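Local coordinates for protein SusD homolog (Bacteroides thetaiotaomicron, PDB 3SGH) that probably binds glycans at the outer membrane as a SusD-like lipoprotein, delivering them for uptake by the gut bacterium, at residues Q175-D180 with D225-T230; N26-P31 with Q314-A319; N19-M24 with Q168-V173; I157-A162 with K183-A188. All blocks are in the same frame, centred on the assembly; numbering follows the deposited sequence. Where two conformers were deposited one is given.

Interaction 1: Q175-D180 with D225-T230; sequences QFYKGD and DSSYDT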
loop_
_atom_site.group_PDB
_atom_site.type_symbol
_atom_site.label_atom_id
_atom_site.label_comp_id
_atom_site.label_asym_id
_atom_site.label_seq_id
_atom_site.Cartn_x
_atom_site.Cartn_y
_atom_site.Cartn_z
ATOM N N GLN A 175 3.112 -16.160 -12.521
ATOM C CA GLN A 175 3.337 -15.026 -13.409
ATOM C C GLN A 175 4.257 -13.939 -12.855
ATOM O O GLN A 175 4.630 -13.008 -13.577
ATOM C CB GLN A 175 2.003 -14.387 -13.808
ATOM C CG GLN A 175 1.219 -13.650 -12.709
ATOM C CD GLN A 175 0.181 -14.488 -12.001
ATOM O OE1 GLN A 175 0.352 -15.707 -11.823
ATOM N NE2 GLN A 175 -0.905 -13.835 -11.559
ATOM N N PHE A 176 4.589 -14.033 -11.572
ATOM C CA PHE A 176 5.440 -13.021 -10.917
ATOM C C PHE A 176 6.917 -13.291 -11.176
ATOM O O PHE A 176 7.645 -12.411 -11.691
ATOM C CB PHE A 176 5.120 -13.003 -9.414
ATOM C CG PHE A 176 3.660 -12.743 -9.141
ATOM C CD1 PHE A 176 3.168 -11.435 -9.065
ATOM C CD2 PHE A 176 2.776 -13.789 -9.048
ATOM C CE1 PHE A 176 1.824 -11.201 -8.859
ATOM C CE2 PHE A 176 1.422 -13.558 -8.860
ATOM C CZ PHE A 176 0.943 -12.269 -8.749
ATOM N N TYR A 177 7.336 -14.510 -10.869
ATOM C CA TYR A 177 8.742 -14.908 -10.976
ATOM C C TYR A 177 9.007 -16.239 -11.673
ATOM O O TYR A 177 10.131 -16.747 -11.624
ATOM C CB TYR A 177 9.295 -14.970 -9.580
ATOM C CG TYR A 177 9.319 -13.659 -8.802
ATOM C CD1 TYR A 177 9.914 -12.507 -9.328
ATOM C CD2 TYR A 177 8.847 -13.605 -7.498
ATOM C CE1 TYR A 177 9.997 -11.325 -8.584
ATOM C CE2 TYR A 177 8.931 -12.405 -6.739
ATOM C CZ TYR A 177 9.521 -11.285 -7.283
ATOM O OH TYR A 177 9.607 -10.158 -6.508
ATOM N N LYS A 178 7.993 -16.813 -12.315
ATOM C CA LYS A 178 8.151 -18.027 -13.156
ATOM C C LYS A 178 8.809 -19.189 -12.396
ATOM O O LYS A 178 9.575 -19.996 -12.960
ATOM C CB LYS A 178 8.948 -17.670 -14.404
ATOM C CG LYS A 178 8.301 -16.572 -15.270
ATOM C CD LYS A 178 9.112 -16.345 -16.591
ATOM C CE LYS A 178 8.250 -15.737 -17.764
ATOM N NZ LYS A 178 7.662 -14.371 -17.458
ATOM N N GLY A 179 8.520 -19.260 -11.104
ATOM C CA GLY A 179 8.995 -20.343 -10.240
ATOM C C GLY A 179 10.323 -20.162 -9.573
ATOM O O GLY A 179 10.768 -21.051 -8.877
ATOM N N ASP A 180 10.963 -19.014 -9.783
ATOM C CA ASP A 180 12.242 -18.735 -9.190
ATOM C C ASP A 180 12.097 -18.443 -7.685
ATOM O O ASP A 180 11.734 -17.316 -7.280
ATOM C CB ASP A 180 12.915 -17.580 -9.917
ATOM C CG ASP A 180 14.343 -17.340 -9.443
ATOM O OD1 ASP A 180 14.750 -17.748 -8.305
ATOM O OD2 ASP A 180 15.092 -16.718 -10.221
ATOM N N ASP A 225 14.464 -7.656 -9.331
ATOM C CA ASP A 225 13.838 -8.320 -8.216
ATOM C C ASP A 225 12.365 -7.922 -7.982
ATOM O O ASP A 225 11.621 -8.613 -7.260
ATOM C CB ASP A 225 14.622 -8.013 -6.932
ATOM C CG ASP A 225 16.052 -8.554 -6.944
ATOM O OD1 ASP A 225 16.342 -9.488 -7.695
ATOM O OD2 ASP A 225 16.913 -8.041 -6.161
ATOM N N SER A 226 11.958 -6.791 -8.547
ATOM C CA SER A 226 10.632 -6.252 -8.319
ATOM C C SER A 226 9.562 -7.211 -8.794
ATOM O O SER A 226 9.757 -7.925 -9.779
ATOM C CB SER A 226 10.478 -4.918 -9.061
ATOM O OG SER A 226 11.397 -3.940 -8.491
ATOM N N SER A 227 8.423 -7.202 -8.112
ATOM C CA SER A 227 7.300 -8.071 -8.439
ATOM C C SER A 227 6.187 -7.317 -9.132
ATOM O O SER A 227 5.676 -6.291 -8.587
ATOM C CB SER A 227 6.713 -8.685 -7.161
ATOM O OG SER A 227 5.589 -9.482 -7.483
ATOM N N TYR A 228 5.796 -7.862 -10.283
ATOM C CA TYR A 228 4.622 -7.412 -11.061
ATOM C C TYR A 228 3.685 -8.596 -11.421
ATOM O O TYR A 228 4.146 -9.716 -11.620
ATOM C CB TYR A 228 5.054 -6.820 -12.359
ATOM C CG TYR A 228 5.821 -5.522 -12.297
ATOM C CD1 TYR A 228 7.193 -5.533 -12.103
ATOM C CD2 TYR A 228 5.197 -4.309 -12.529
ATOM C CE1 TYR A 228 7.926 -4.342 -12.059
ATOM C CE2 TYR A 228 5.930 -3.120 -12.565
ATOM C CZ TYR A 228 7.293 -3.151 -12.315
ATOM O OH TYR A 228 8.035 -1.995 -12.314
ATOM N N ASP A 229 2.384 -8.337 -11.504
ATOM C CA ASP A 229 1.427 -9.377 -11.908
ATOM C C ASP A 229 1.455 -9.352 -13.434
ATOM O O ASP A 229 0.712 -8.622 -14.074
ATOM C CB ASP A 229 0.034 -9.104 -11.321
ATOM C CG ASP A 229 -0.937 -10.268 -11.516
ATOM O OD1 ASP A 229 -0.726 -11.067 -12.476
ATOM O OD2 ASP A 229 -1.901 -10.339 -10.745
ATOM N N THR A 230 2.381 -10.097 -14.007
ATOM C CA THR A 230 2.724 -9.894 -15.408
ATOM C C THR A 230 1.591 -10.206 -16.382
ATOM O O THR A 230 1.603 -9.688 -17.527
ATOM C CB THR A 230 3.981 -10.686 -15.848
ATOM O OG1 THR A 230 3.702 -12.080 -15.828
ATOM C CG2 THR A 230 5.232 -10.334 -14.952
HETATM O O HOH W 1 7.792 -9.783 -11.513
#

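Interaction 2: N26-P31 with Q314-A319; sequences NVYACP and QPVMYA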
loop_
_atom_site.group_PDB
_atom_site.type_symbol
_atom_site.label_atom_id
_atom_site.label_comp_id
_atom_site.label_asym_id
_atom_site.label_seq_id
_atom_site.Cartn_x
_atom_site.Cartn_y
_atom_site.Cartn_z
ATOM N N ASN A 26 -4.393 -13.120 -6.626
ATOM C CA ASN A 26 -5.022 -11.814 -6.883
ATOM C C ASN A 26 -4.848 -10.801 -5.733
ATOM O O ASN A 26 -4.973 -9.609 -5.959
ATOM C CB ASN A 26 -6.487 -12.002 -7.185
ATOM C CG ASN A 26 -6.695 -12.552 -8.591
ATOM O OD1 ASN A 26 -6.550 -11.805 -9.563
ATOM N ND2 ASN A 26 -6.920 -13.858 -8.702
ATOM N N VAL A 27 -4.519 -11.245 -4.516
ATOM C CA VAL A 27 -4.248 -10.271 -3.460
ATOM C C VAL A 27 -3.016 -9.401 -3.681
ATOM O O VAL A 27 -2.916 -8.348 -3.074
ATOM C CB VAL A 27 -4.165 -10.869 -2.055
ATOM C CG1 VAL A 27 -5.493 -11.620 -1.702
ATOM C CG2 VAL A 27 -2.908 -11.754 -1.874
ATOM N N TYR A 28 -2.069 -9.830 -4.507
ATOM C CA TYR A 28 -0.819 -9.091 -4.629
ATOM C C TYR A 28 -0.994 -7.747 -5.316
ATOM O O TYR A 28 -0.440 -6.754 -4.877
ATOM C CB TYR A 28 0.202 -9.920 -5.379
ATOM C CG TYR A 28 0.756 -11.081 -4.581
ATOM C CD1 TYR A 28 1.434 -10.861 -3.393
ATOM C CD2 TYR A 28 0.696 -12.386 -5.039
ATOM C CE1 TYR A 28 1.983 -11.895 -2.632
ATOM C CE2 TYR A 28 1.241 -13.428 -4.272
ATOM C CZ TYR A 28 1.889 -13.173 -3.069
ATOM O OH TYR A 28 2.449 -14.171 -2.286
ATOM N N ALA A 29 -1.800 -7.721 -6.361
ATOM C CA ALA A 29 -1.976 -6.508 -7.150
ATOM C C ALA A 29 -3.426 -6.134 -7.424
ATOM O O ALA A 29 -3.665 -5.005 -7.852
ATOM C CB ALA A 29 -1.239 -6.634 -8.472
ATOM N N CYS A 30 -4.369 -7.070 -7.223
ATOM C CA CYS A 30 -5.805 -6.843 -7.557
ATOM C C CYS A 30 -6.034 -6.327 -8.984
ATOM O O CYS A 30 -6.558 -5.219 -9.165
ATOM C CB CYS A 30 -6.431 -5.885 -6.555
ATOM S SG CYS A 30 -6.623 -6.687 -4.913
ATOM N N PRO A 31 -5.667 -7.121 -10.002
ATOM C CA PRO A 31 -5.878 -6.700 -11.398
ATOM C C PRO A 31 -7.329 -6.654 -11.923
ATOM O O PRO A 31 -7.620 -5.868 -12.844
ATOM C CB PRO A 31 -5.065 -7.707 -12.190
ATOM C CG PRO A 31 -5.059 -8.938 -11.335
ATOM C CD PRO A 31 -4.979 -8.432 -9.918
ATOM N N GLN A 314 0.152 -4.747 -13.490
ATOM C CA GLN A 314 0.041 -4.087 -12.198
ATOM C C GLN A 314 1.192 -4.485 -11.275
ATOM O O GLN A 314 1.546 -5.668 -11.193
ATOM C CB GLN A 314 -1.325 -4.331 -11.557
ATOM C CG GLN A 314 -2.411 -3.569 -12.348
ATOM C CD GLN A 314 -3.793 -3.590 -11.734
ATOM O OE1 GLN A 314 -4.765 -3.345 -12.453
ATOM N NE2 GLN A 314 -3.899 -3.835 -10.409
ATOM N N PRO A 315 1.796 -3.497 -10.587
ATOM C CA PRO A 315 2.912 -3.724 -9.658
ATOM C C PRO A 315 2.487 -4.287 -8.311
ATOM O O PRO A 315 1.350 -4.056 -7.857
ATOM C CB PRO A 315 3.494 -2.337 -9.444
ATOM C CG PRO A 315 2.387 -1.428 -9.680
ATOM C CD PRO A 315 1.513 -2.048 -10.738
ATOM N N VAL A 316 3.379 -5.049 -7.687
ATOM C CA VAL A 316 3.160 -5.584 -6.357
ATOM C C VAL A 316 4.159 -4.931 -5.380
ATOM O O VAL A 316 3.755 -4.303 -4.407
ATOM C CB VAL A 316 3.275 -7.089 -6.292
ATOM C CG1 VAL A 316 3.016 -7.564 -4.813
ATOM C CG2 VAL A 316 2.309 -7.773 -7.319
HETATM N N MSE A 317 5.457 -5.045 -5.647
HETATM C CA MSE A 317 6.429 -4.534 -4.719
HETATM C C MSE A 317 7.713 -4.244 -5.444
HETATM O O MSE A 317 8.194 -5.098 -6.208
HETATM C CB MSE A 317 6.664 -5.578 -3.628
HETATM C CG MSE A 317 7.686 -5.143 -2.585
HETATM SE SE MSE A 317 8.079 -6.664 -1.346
HETATM C CE MSE A 317 6.472 -6.537 -0.459
ATOM N N TYR A 318 8.277 -3.070 -5.209
ATOM C CA TYR A 318 9.457 -2.615 -5.919
ATOM C C TYR A 318 10.721 -2.750 -5.109
ATOM O O TYR A 318 10.713 -2.584 -3.889
ATOM C CB TYR A 318 9.317 -1.141 -6.267
ATOM C CG TYR A 318 8.191 -0.745 -7.198
ATOM C CD1 TYR A 318 8.136 -1.183 -8.498
ATOM C CD2 TYR A 318 7.176 0.051 -6.760
ATOM C CE1 TYR A 318 7.142 -0.792 -9.359
ATOM C CE2 TYR A 318 6.176 0.474 -7.645
ATOM C CZ TYR A 318 6.175 0.071 -8.936
ATOM O OH TYR A 318 5.150 0.521 -9.771
ATOM N N ALA A 319 11.838 -2.996 -5.804
ATOM C CA ALA A 319 13.126 -3.115 -5.144
ATOM C C ALA A 319 13.447 -1.841 -4.324
ATOM O O ALA A 319 14.064 -1.930 -3.245
ATOM C CB ALA A 319 14.244 -3.429 -6.153
HETATM O O HOH W 2 -1.245 -3.092 -8.235
#

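Interaction 3: N19-M24 with Q168-V173; sequences NLLSTM and QDLAVV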
loop_
_atom_site.group_PDB
_atom_site.type_symbol
_atom_site.label_atom_id
_atom_site.label_comp_id
_atom_site.label_asym_id
_atom_site.label_seq_id
_atom_site.Cartn_x
_atom_site.Cartn_y
_atom_site.Cartn_z
ATOM N N ASN A 19 -2.757 -25.044 -8.756
ATOM C CA ASN A 19 -3.803 -24.295 -9.427
ATOM C C ASN A 19 -4.674 -23.454 -8.470
ATOM O O ASN A 19 -5.198 -22.410 -8.871
ATOM C CB ASN A 19 -4.679 -25.218 -10.283
ATOM C CG ASN A 19 -3.908 -25.872 -11.455
ATOM O OD1 ASN A 19 -2.652 -25.962 -11.471
ATOM N ND2 ASN A 19 -4.663 -26.363 -12.421
ATOM N N LEU A 20 -4.790 -23.862 -7.198
ATOM C CA LEU A 20 -5.541 -23.047 -6.228
ATOM C C LEU A 20 -4.763 -21.766 -5.868
ATOM O O LEU A 20 -5.362 -20.796 -5.432
ATOM C CB LEU A 20 -5.847 -23.833 -4.959
ATOM C CG LEU A 20 -6.745 -25.065 -5.201
ATOM C CD1 LEU A 20 -6.444 -26.103 -4.140
ATOM C CD2 LEU A 20 -8.201 -24.610 -5.263
ATOM N N LEU A 21 -3.436 -21.766 -6.063
ATOM C CA LEU A 21 -2.645 -20.557 -5.809
ATOM C C LEU A 21 -3.065 -19.446 -6.739
ATOM O O LEU A 21 -3.028 -18.296 -6.347
ATOM C CB LEU A 21 -1.154 -20.801 -6.029
ATOM C CG LEU A 21 -0.329 -21.576 -5.037
ATOM C CD1 LEU A 21 1.082 -21.594 -5.634
ATOM C CD2 LEU A 21 -0.346 -20.941 -3.638
ATOM N N SER A 22 -3.479 -19.767 -7.963
ATOM C CA SER A 22 -3.744 -18.697 -8.945
ATOM C C SER A 22 -4.793 -17.711 -8.474
ATOM O O SER A 22 -4.645 -16.502 -8.688
ATOM C CB SER A 22 -4.165 -19.268 -10.321
ATOM O OG SER A 22 -3.083 -20.039 -10.834
ATOM N N THR A 23 -5.879 -18.170 -7.868
ATOM C CA THR A 23 -6.885 -17.258 -7.336
ATOM C C THR A 23 -6.324 -16.439 -6.190
ATOM O O THR A 23 -6.554 -15.243 -6.103
ATOM C CB THR A 23 -8.079 -17.995 -6.756
ATOM O OG1 THR A 23 -8.315 -19.186 -7.518
ATOM C CG2 THR A 23 -9.294 -17.081 -6.744
HETATM N N MSE A 24 -5.593 -17.120 -5.304
HETATM C CA MSE A 24 -5.047 -16.470 -4.101
HETATM C C MSE A 24 -4.146 -15.316 -4.509
HETATM O O MSE A 24 -4.117 -14.257 -3.860
HETATM C CB MSE A 24 -4.253 -17.449 -3.215
HETATM C CG MSE A 24 -5.053 -18.633 -2.726
HETATM SE SE MSE A 24 -3.986 -19.800 -1.651
HETATM C CE MSE A 24 -3.848 -18.622 -0.160
ATOM N N GLN A 168 9.834 -26.285 -10.685
ATOM C CA GLN A 168 9.031 -26.572 -11.866
ATOM C C GLN A 168 7.529 -26.633 -11.552
ATOM O O GLN A 168 6.735 -26.247 -12.399
ATOM C CB GLN A 168 9.491 -27.857 -12.557
ATOM C CG GLN A 168 10.959 -27.845 -13.035
ATOM C CD GLN A 168 11.238 -26.717 -13.956
ATOM O OE1 GLN A 168 10.678 -26.628 -15.061
ATOM N NE2 GLN A 168 12.041 -25.742 -13.457
ATOM N N ASP A 169 7.147 -27.061 -10.344
ATOM C CA ASP A 169 5.703 -27.030 -9.944
ATOM C C ASP A 169 5.160 -25.595 -9.921
ATOM O O ASP A 169 4.079 -25.273 -10.434
ATOM C CB ASP A 169 5.533 -27.549 -8.505
ATOM C CG ASP A 169 5.812 -29.027 -8.377
ATOM O OD1 ASP A 169 5.807 -29.715 -9.413
ATOM O OD2 ASP A 169 6.039 -29.490 -7.221
ATOM N N LEU A 170 5.952 -24.727 -9.319
ATOM C CA LEU A 170 5.562 -23.348 -9.126
ATOM C C LEU A 170 5.590 -22.607 -10.491
ATOM O O LEU A 170 4.740 -21.759 -10.752
ATOM C CB LEU A 170 6.465 -22.722 -8.081
ATOM C CG LEU A 170 6.127 -21.248 -7.773
ATOM C CD1 LEU A 170 4.672 -21.062 -7.327
ATOM C CD2 LEU A 170 7.088 -20.720 -6.759
ATOM N N ALA A 171 6.520 -22.973 -11.383
ATOM C CA ALA A 171 6.654 -22.285 -12.705
ATOM C C ALA A 171 5.356 -22.280 -13.561
ATOM O O ALA A 171 5.046 -21.328 -14.288
ATOM C CB ALA A 171 7.817 -22.876 -13.501
ATOM N N VAL A 172 4.605 -23.347 -13.456
ATOM C CA VAL A 172 3.397 -23.547 -14.261
ATOM C C VAL A 172 2.375 -22.444 -14.031
ATOM O O VAL A 172 1.621 -22.116 -14.958
ATOM C CB VAL A 172 2.735 -24.916 -13.962
ATOM C CG1 VAL A 172 1.430 -25.080 -14.781
ATOM C CG2 VAL A 172 3.672 -26.048 -14.298
ATOM N N VAL A 173 2.344 -21.871 -12.819
ATOM C CA VAL A 173 1.292 -20.929 -12.442
ATOM C C VAL A 173 1.789 -19.522 -11.999
ATOM O O VAL A 173 0.982 -18.595 -11.776
ATOM C CB VAL A 173 0.426 -21.487 -11.280
ATOM C CG1 VAL A 173 -0.249 -22.817 -11.714
ATOM C CG2 VAL A 173 1.209 -21.610 -10.019
HETATM O O HOH W 3 -1.668 -17.936 -11.966
#

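Interaction 4: I157-A162 with K183-A188; sequences ILKSAA and KWLKFA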
loop_
_atom_site.group_PDB
_atom_site.type_symbol
_atom_site.label_atom_id
_atom_site.label_comp_id
_atom_site.label_asym_id
_atom_site.label_seq_id
_atom_site.Cartn_x
_atom_site.Cartn_y
_atom_site.Cartn_z
ATOM N N ILE A 157 11.186 -22.750 3.909
ATOM C CA ILE A 157 10.916 -23.632 2.762
ATOM C C ILE A 157 11.471 -23.087 1.472
ATOM O O ILE A 157 12.113 -23.814 0.727
ATOM C CB ILE A 157 9.401 -23.862 2.564
ATOM C CG1 ILE A 157 8.874 -24.665 3.736
ATOM C CG2 ILE A 157 9.146 -24.667 1.268
ATOM C CD1 ILE A 157 7.385 -24.697 3.819
ATOM N N LEU A 158 11.207 -21.808 1.208
ATOM C CA LEU A 158 11.674 -21.172 -0.033
ATOM C C LEU A 158 13.221 -21.131 -0.102
ATOM O O LEU A 158 13.788 -21.301 -1.184
ATOM C CB LEU A 158 11.118 -19.763 -0.177
ATOM C CG LEU A 158 9.601 -19.660 -0.396
ATOM C CD1 LEU A 158 9.102 -18.216 -0.219
ATOM C CD2 LEU A 158 9.223 -20.281 -1.795
ATOM N N LYS A 159 13.882 -20.919 1.043
ATOM C CA LYS A 159 15.347 -20.810 1.082
ATOM C C LYS A 159 16.001 -22.113 0.672
ATOM O O LYS A 159 16.965 -22.109 -0.092
ATOM C CB LYS A 159 15.845 -20.392 2.474
ATOM C CG LYS A 159 17.334 -20.099 2.541
ATOM C CD LYS A 159 17.812 -19.633 3.943
ATOM C CE LYS A 159 19.366 -19.735 4.093
ATOM N NZ LYS A 159 19.710 -19.946 5.571
ATOM N N SER A 160 15.476 -23.214 1.173
ATOM C CA SER A 160 15.950 -24.505 0.762
ATOM C C SER A 160 15.650 -24.793 -0.711
ATOM O O SER A 160 16.539 -25.243 -1.482
ATOM C CB SER A 160 15.295 -25.573 1.646
ATOM O OG SER A 160 15.713 -26.836 1.203
ATOM N N ALA A 161 14.406 -24.552 -1.107
ATOM C CA ALA A 161 13.973 -24.778 -2.476
ATOM C C ALA A 161 14.859 -24.008 -3.489
ATOM O O ALA A 161 15.202 -24.536 -4.552
ATOM C CB ALA A 161 12.472 -24.383 -2.621
ATOM N N ALA A 162 15.239 -22.781 -3.153
ATOM C CA ALA A 162 15.989 -21.910 -4.060
ATOM C C ALA A 162 17.368 -22.514 -4.474
ATOM O O ALA A 162 17.877 -22.239 -5.588
ATOM C CB ALA A 162 16.186 -20.518 -3.422
ATOM N N LYS A 183 13.819 -15.390 -6.051
ATOM C CA LYS A 183 13.090 -14.101 -6.172
ATOM C C LYS A 183 11.985 -14.048 -5.121
ATOM O O LYS A 183 11.812 -13.031 -4.429
ATOM C CB LYS A 183 12.468 -13.916 -7.536
ATOM C CG LYS A 183 13.415 -13.745 -8.684
ATOM C CD LYS A 183 14.063 -12.374 -8.732
ATOM C CE LYS A 183 15.011 -12.182 -9.983
ATOM N NZ LYS A 183 14.297 -12.107 -11.299
ATOM N N TRP A 184 11.273 -15.156 -4.959
ATOM C CA TRP A 184 10.275 -15.192 -3.900
ATOM C C TRP A 184 10.883 -15.024 -2.500
ATOM O O TRP A 184 10.258 -14.455 -1.597
ATOM C CB TRP A 184 9.426 -16.442 -3.942
ATOM C CG TRP A 184 8.377 -16.431 -4.992
ATOM C CD1 TRP A 184 8.354 -17.177 -6.119
ATOM C CD2 TRP A 184 7.194 -15.620 -5.018
ATOM N NE1 TRP A 184 7.216 -16.911 -6.850
ATOM C CE2 TRP A 184 6.493 -15.944 -6.201
ATOM C CE3 TRP A 184 6.656 -14.663 -4.147
ATOM C CZ2 TRP A 184 5.288 -15.348 -6.536
ATOM C CZ3 TRP A 184 5.461 -14.055 -4.499
ATOM C CH2 TRP A 184 4.794 -14.409 -5.683
ATOM N N LEU A 185 12.103 -15.500 -2.309
ATOM C CA LEU A 185 12.729 -15.396 -0.976
ATOM C C LEU A 185 13.020 -13.941 -0.654
ATOM O O LEU A 185 12.799 -13.504 0.462
ATOM C CB LEU A 185 14.007 -16.245 -0.924
ATOM C CG LEU A 185 14.679 -16.370 0.455
ATOM C CD1 LEU A 185 13.814 -17.115 1.438
ATOM C CD2 LEU A 185 16.087 -17.069 0.295
ATOM N N LYS A 186 13.543 -13.196 -1.622
ATOM C CA LYS A 186 13.776 -11.769 -1.464
ATOM C C LYS A 186 12.467 -11.041 -1.232
ATOM O O LYS A 186 12.390 -10.168 -0.367
ATOM C CB LYS A 186 14.541 -11.184 -2.677
ATOM C CG LYS A 186 16.001 -11.599 -2.708
ATOM C CD LYS A 186 16.746 -11.018 -3.924
ATOM C CE LYS A 186 16.321 -11.778 -5.183
ATOM N NZ LYS A 186 17.317 -11.861 -6.306
ATOM N N PHE A 187 11.436 -11.427 -1.997
ATOM C CA PHE A 187 10.073 -10.855 -1.821
ATOM C C PHE A 187 9.602 -11.084 -0.385
ATOM O O PHE A 187 9.147 -10.138 0.321
ATOM C CB PHE A 187 9.096 -11.475 -2.819
ATOM C CG PHE A 187 7.694 -10.947 -2.716
ATOM C CD1 PHE A 187 6.803 -11.506 -1.802
ATOM C CD2 PHE A 187 7.235 -9.983 -3.609
ATOM C CE1 PHE A 187 5.462 -11.035 -1.696
ATOM C CE2 PHE A 187 5.916 -9.498 -3.524
ATOM C CZ PHE A 187 5.016 -10.040 -2.555
ATOM N N ALA A 188 9.744 -12.317 0.076
ATOM C CA ALA A 188 9.278 -12.681 1.403
ATOM C C ALA A 188 10.020 -11.907 2.517
ATOM O O ALA A 188 9.399 -11.445 3.477
ATOM C CB ALA A 188 9.361 -14.187 1.623
#

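Interaction 1: Q175-D180 with D225-T230
The Phe176 ring meets the strand around Asp229 obliquely: CD1 lies 3.2 Å from the carbonyl oxygen Tyr228 O, and CE1 lies 3.6 Å from Asp229 CA. One face of this ring is covered from within its own loop by Gln175 CG, offset toward the rim. The Tyr177 ring has Asp225 O at its edge, near the ring plane, while Ser226 O and Ser227 CB approach it obliquely. Its hydroxyl donates to that carbonyl, Tyr177 OH to Asp225 O at 2.6 Å, with a C=O...O angle of 160°.

At the far end of the contact Gln175 bends at chi2 (-94°), and its NE2 donates to Asp229 OD1 at 2.9 Å. The bond is fairly straight at the hydrogen (161°) and lies in the amide plane, but it reaches OD1 from above the carboxylate plane. Asp229 OD1 is also held by Gly233 N. Next to it, Thr230 OG1 donates to Gln175 O at 2.6 Å, in the carbonyl plane and on a lone pair. A water between the segments donates to Phe176 O and Ser226 O and accepts from Tyr228 N.

Polar groups of a loop without regular structure are thus paired, directly or through one water, with the strand 227-229 and its flanks. Two N-H donors on Asp229 OD1 would be expected to favour the charged carboxylate.

Interaction 2: N26-P31 with Q314-A319
Tyr28 and Ala29, on the short, weakly bonded helix at about 26-29, pack against strand 314-317 beside a classic beta bulge, in which Val316 and Met317 both face Ser227 of the neighbouring strand. Both methyls of Val316 lie against Tyr28: CG2 is 3.6 Å from Tyr28 CB, and CG1 is 3.6 Å from Tyr28 O. CG1 stands anti to the backbone N (chi1 -180°), and it also approaches the Tyr28 ring obliquely near CD1. The Ala29 methyl points at the strand and meets Gln314 CB at 3.9 Å and Pro315 O at 3.7 Å.

Beyond CG the Gln314 chain is extended, which carries its amide to the C-terminal end of the helix. There NE2 makes a weak, bent bond to Cys30 O (3.2 Å, 143° at the hydrogen), and it also lies 2.8 Å from Ala29 O. The other amide atom, Gln314 OE1, accepts from Gly239 N, so both ends of the group have backbone partners. A water touches both segments, within hydrogen-bonding distance of Ala29 O and Pro315 O.

Chemically, a methyl-lined patch at Val316 and Ala29 adjoins a polar part, where the amide and the water lie by the carbonyls of Ala29, Cys30 and Pro315. With Asn40 ND2 bonded to it as well, Ala29 O is a buried carbonyl at the end of the short helix that nevertheless has polar partners.

Interaction 3: N19-M24 with Q168-V173
Leu21 CG sits anti to its carbonyl carbon, whereas Leu170 CG stands anti to its backbone N (chi1 -179°). From there chi2 sets the methyls: Leu21 CD1 continues in an extended line (180°), Leu170 CD1 turns off it (56°), and the two CD1 atoms meet at 4.0 Å, the side chains crossing at about a right angle. Val173, whose bond to CB points at helix 17-24, fills the adjoining position. Its CG2 approaches Leu21 CD1 at 4.4 Å, a looser touch, and its CG1 lies 4.0 Å from Asn19 OD1. Val173 CB rests 3.8 Å from Ser22 OG, so the oxygens Asn19 OD1 and Ser22 OG border the valine without bonding to it.

No direct hydrogen bond joins the segments. A water lies between them instead, within hydrogen-bonding distance of Ser22 OG (2.8 Å) and Val173 O (2.7 Å). The apolar side continues inward: Leu21 and Leu170 both touch Met104 of helix 100-120, and Leu170 also touches Val100.

The geometry is that of partly buried side-chain packing of helix 17-24 on the short, weakly bonded helix 168-171 and the residues just after it, both resting on helix 100-120, within the largely helical fold of SusD-like proteins.

Interaction 4: I157-A162 with K183-A188
Leu158 and Leu185 carry this contact with different torsions. Leu185 CG is anti to its backbone N, and chi2 near +65° then swings CD1 round; both of its methyls end on the opposing helix. CD1 is 3.8 Å from the backbone nitrogen Lys159 N and 4.1 Å from Leu158 CB, while CD2 reaches Lys159 CA at 3.9 Å. Leu158 instead has CG anti to its carbonyl carbon, and an extended chi2 (167°) sends CD1 outward. That methyl meets the root of the tryptophan, Trp184 CB, at 4.1 Å, and more loosely Ala188 CB at 4.4 Å.

The Trp184 side chain meets Leu158 at CB, with the backbone Trp184 O nearby, while its indole turns away from this helix. The ring NE1 is hydrogen-bonded to Asp174, and the ring meets Tyr177 edge-to-face, so the same residue faces helix 140-162 at its base and the 175-180 loop at its end.

The two helices run nearly antiparallel: the axes of the two segments come within 9.1 Å, with 154° between directions. This is the packing of an antiparallel helical pair, in keeping with the alpha-alpha superhelix of this TPR-clan family. Helix 168-171 lies in the connection between them.

Lys159 crosses Leu185 obliquely, its chain extended beyond CG; Lys159 CG lies 4.0 Å from Leu185 CD2, while the end of the chain leads away. Across the interface there is no hydrogen bond. Ala188 also packs against Leu151 and Ile155, earlier turns of helix 140-162.

Interactions 1 and 2 have centres about 10 Å apart and share the two-stranded antiparallel sheet of 227-229 and 314-317. Interaction 1 lies about 12 Å, centre to centre, from both interaction 3 and interaction 4. The loop 175-180 leads into helix 181-198, which carries interaction 4, and follows helix 168-171 of interaction 3. Salt bridge Asp225-Lys186 ties interactions 1 and 4, and Phe187 bridges interactions 2 and 4 by packing on Tyr28 and Val316. Along the chain, interactions 1 and 4 are nested inside the loop closed by interaction 2, while interaction 3 crosses both 2 and 4. The N-terminal helices are thereby joined to the middle of the chain and to the distant strand 314-317.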